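Local coordinates for protein flavodoxin (Bacteroides uniformis, PDB 4J8P) that binds flavin mononucleotide and, as a member of the flavodoxin family, probably takes part in electron transfer, at residues A[128-131]-A[132-136]. Numbering follows the deposited sequence.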
ATOM      1  N   LYS A 128     -11.850  -0.076  -3.433  1.00 16.57           N
ATOM      2  CA  LYS A 128     -12.889   0.818  -3.960  1.00 15.87           C
ATOM      3  C   LYS A 128     -12.739   2.243  -3.403  1.00 18.58           C
ATOM      4  O   LYS A 128     -12.915   3.215  -4.138  1.00 18.73           O
ATOM      5  CB  LYS A 128     -14.265   0.254  -3.609  1.00 17.48           C
ATOM      6  CG  LYS A 128     -15.407   0.931  -4.404  1.00 18.08           C
ATOM      7  CD  LYS A 128     -15.283   0.793  -5.964  1.00 22.44           C
ATOM      8  CE  LYS A 128     -15.080  -0.624  -6.464  1.00 24.66           C
ATOM      9  NZ  LYS A 128     -14.733  -0.653  -7.935  1.00 23.14           N
ATOM     10  N   GLU A 129     -12.430   2.372  -2.097  1.00 16.49           N
ATOM     11  CA  GLU A 129     -12.256   3.712  -1.534  1.00 16.73           C
ATOM     12  C   GLU A 129     -11.069   4.426  -2.192  1.00 19.29           C
ATOM     13  O   GLU A 129     -11.178   5.615  -2.480  1.00 20.42           O
ATOM     14  CB  GLU A 129     -12.074   3.644  -0.016  1.00 17.47           C
ATOM     15  CG  GLU A 129     -13.379   3.335   0.692  1.00 21.39           C
ATOM     16  CD  GLU A 129     -14.238   4.546   1.003  1.00 36.64           C
ATOM     17  OE1 GLU A 129     -13.818   5.689   0.702  1.00 29.37           O
ATOM     18  OE2 GLU A 129     -15.315   4.349   1.605  1.00 39.28           O
ATOM     19  N   LEU A 130      -9.957   3.697  -2.484  1.00 16.51           N
ATOM     20  CA  LEU A 130      -8.835   4.360  -3.165  1.00 16.65           C
ATOM     21  C   LEU A 130      -9.244   4.805  -4.567  1.00 18.26           C
ATOM     22  O   LEU A 130      -8.899   5.919  -4.986  1.00 19.08           O
ATOM     23  CB  LEU A 130      -7.625   3.425  -3.243  1.00 15.95           C
ATOM     24  CG  LEU A 130      -6.887   3.152  -1.921  1.00 18.89           C
ATOM     25  CD1 LEU A 130      -5.827   2.067  -2.160  1.00 19.15           C
ATOM     26  CD2 LEU A 130      -6.157   4.416  -1.404  1.00 19.90           C
ATOM     27  N   GLN A 131      -9.949   3.929  -5.319  1.00 16.20           N
ATOM     28  CA  GLN A 131     -10.357   4.316  -6.674  1.00 16.62           C
ATOM     29  C   GLN A 131     -11.251   5.562  -6.647  1.00 20.75           C
ATOM     30  O   GLN A 131     -11.143   6.432  -7.514  1.00 22.20           O
ATOM     31  CB  GLN A 131     -11.146   3.172  -7.324  1.00 18.12           C
ATOM     32  CG  GLN A 131     -10.301   1.913  -7.583  1.00 19.43           C
ATOM     33  CD  GLN A 131     -11.183   0.746  -7.993  1.00 20.84           C
ATOM     34  OE1 GLN A 131     -12.413   0.859  -8.037  1.00 20.18           O
ATOM     35  NE2 GLN A 131     -10.582  -0.381  -8.353  1.00 18.22           N
ATOM     36  N   THR A 132     -12.197   5.588  -5.695  1.00 17.82           N
ATOM     37  CA  THR A 132     -13.193   6.674  -5.608  1.00 19.42           C
ATOM     38  C   THR A 132     -12.502   7.997  -5.192  1.00 22.87           C
ATOM     39  O   THR A 132     -12.867   9.075  -5.682  1.00 23.83           O
ATOM     40  CB  THR A 132     -14.324   6.250  -4.627  1.00 23.34           C
ATOM     41  OG1 THR A 132     -14.892   5.008  -5.068  1.00 24.26           O
ATOM     42  CG2 THR A 132     -15.463   7.312  -4.523  1.00 27.27           C
ATOM     43  N   ASN A 133     -11.507   7.919  -4.308  1.00 20.30           N
ATOM     44  CA  ASN A 133     -10.844   9.140  -3.848  1.00 20.44           C
ATOM     45  C   ASN A 133      -9.852   9.676  -4.861  1.00 22.24           C
ATOM     46  O   ASN A 133      -9.584  10.892  -4.862  1.00 22.84           O
ATOM     47  CB  ASN A 133     -10.140   8.889  -2.530  1.00 23.87           C
ATOM     48  CG  ASN A 133      -9.988  10.186  -1.779  1.00 48.24           C
ATOM     49  OD1 ASN A 133     -10.968  10.891  -1.521  1.00 43.73           O
ATOM     50  ND2 ASN A 133      -8.759  10.592  -1.530  1.00 42.47           N
ATOM     51  N   TYR A 134      -9.316   8.781  -5.744  1.00 18.98           N
ATOM     52  CA  TYR A 134      -8.292   9.176  -6.734  1.00 18.88           C
ATOM     53  C   TYR A 134      -8.733   8.745  -8.126  1.00 22.54           C
ATOM     54  O   TYR A 134      -8.122   7.848  -8.730  1.00 23.03           O
ATOM     55  CB  TYR A 134      -6.931   8.568  -6.371  1.00 18.65           C
ATOM     56  CG  TYR A 134      -6.514   8.921  -4.963  1.00 17.95           C
ATOM     57  CD1 TYR A 134      -6.202  10.233  -4.618  1.00 19.94           C
ATOM     58  CD2 TYR A 134      -6.480   7.956  -3.965  1.00 18.30           C
ATOM     59  CE1 TYR A 134      -5.856  10.571  -3.315  1.00 19.50           C
ATOM     60  CE2 TYR A 134      -6.134   8.283  -2.653  1.00 18.14           C
ATOM     61  CZ  TYR A 134      -5.809   9.592  -2.337  1.00 20.23           C
ATOM     62  OH  TYR A 134      -5.489   9.930  -1.043  1.00 19.12           O
ATOM     63  N   PRO A 135      -9.787   9.391  -8.666  1.00 22.22           N
ATOM     64  CA  PRO A 135     -10.343   8.929  -9.948  1.00 23.12           C
ATOM     65  C   PRO A 135      -9.488   9.261 -11.173  1.00 28.43           C
ATOM     66  O   PRO A 135      -9.820   8.799 -12.268  1.00 29.43           O
ATOM     67  CB  PRO A 135     -11.710   9.635 -10.012  1.00 26.02           C
ATOM     68  CG  PRO A 135     -11.538  10.869  -9.198  1.00 29.12           C
ATOM     69  CD  PRO A 135     -10.597  10.489  -8.085  1.00 23.49           C
ATOM     70  N   GLY A 136      -8.426  10.038 -10.984  1.00 25.57           N
ATOM     71  CA  GLY A 136      -7.501  10.409 -12.047  1.00 26.42           C
ATOM     72  C   GLY A 136      -6.427   9.363 -12.281  1.00 27.55           C
ATOM     73  O   GLY A 136      -5.678   9.459 -13.254  1.00 30.10           O
TER
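Lys128 O is gripped twice by Thr132, once through the backbone N (2.9 Å) and once through the hydroxyl OG1 (2.8 Å), in the last turn of helix 124-133 of the flavodoxin-like fold. The two donors come from opposite faces of the carbonyl plane, OG1 standing 37° out of it. With OG1 beside its own backbone N (chi1 -56°), the threonine folds its hydroxyl back onto the preceding turn, a usual way for a helical threonine to bond a carbonyl four residues earlier. Two further i to i+4 bonds finish the helix: Asn133 N to Glu129 O, and Tyr134 N to Leu130 O at 3.0 Å, the latter bent to 138° at the hydrogen as Tyr134 leaves helical geometry. On the outer surface Lys128, its chain bent at chi2 and chi3, brings NZ to Gln131 OE1 (2.8 Å), in the amide plane and on a lone pair. Leu130, by contrast, is buried against Ile98 and Ile102 of helix 96-102 and Trp139 of strand 138-144, the next strand of this beta-alpha-beta unit. Leu130 CD2 meets CE2 of the Tyr134 ring at 4.1 Å, while Tyr134 OH is hydrogen-bonded to Glu103 and Asn99. Over one face of that ring, offset toward the rim, Asn133 ND2 lies 3.2 Å above the plane.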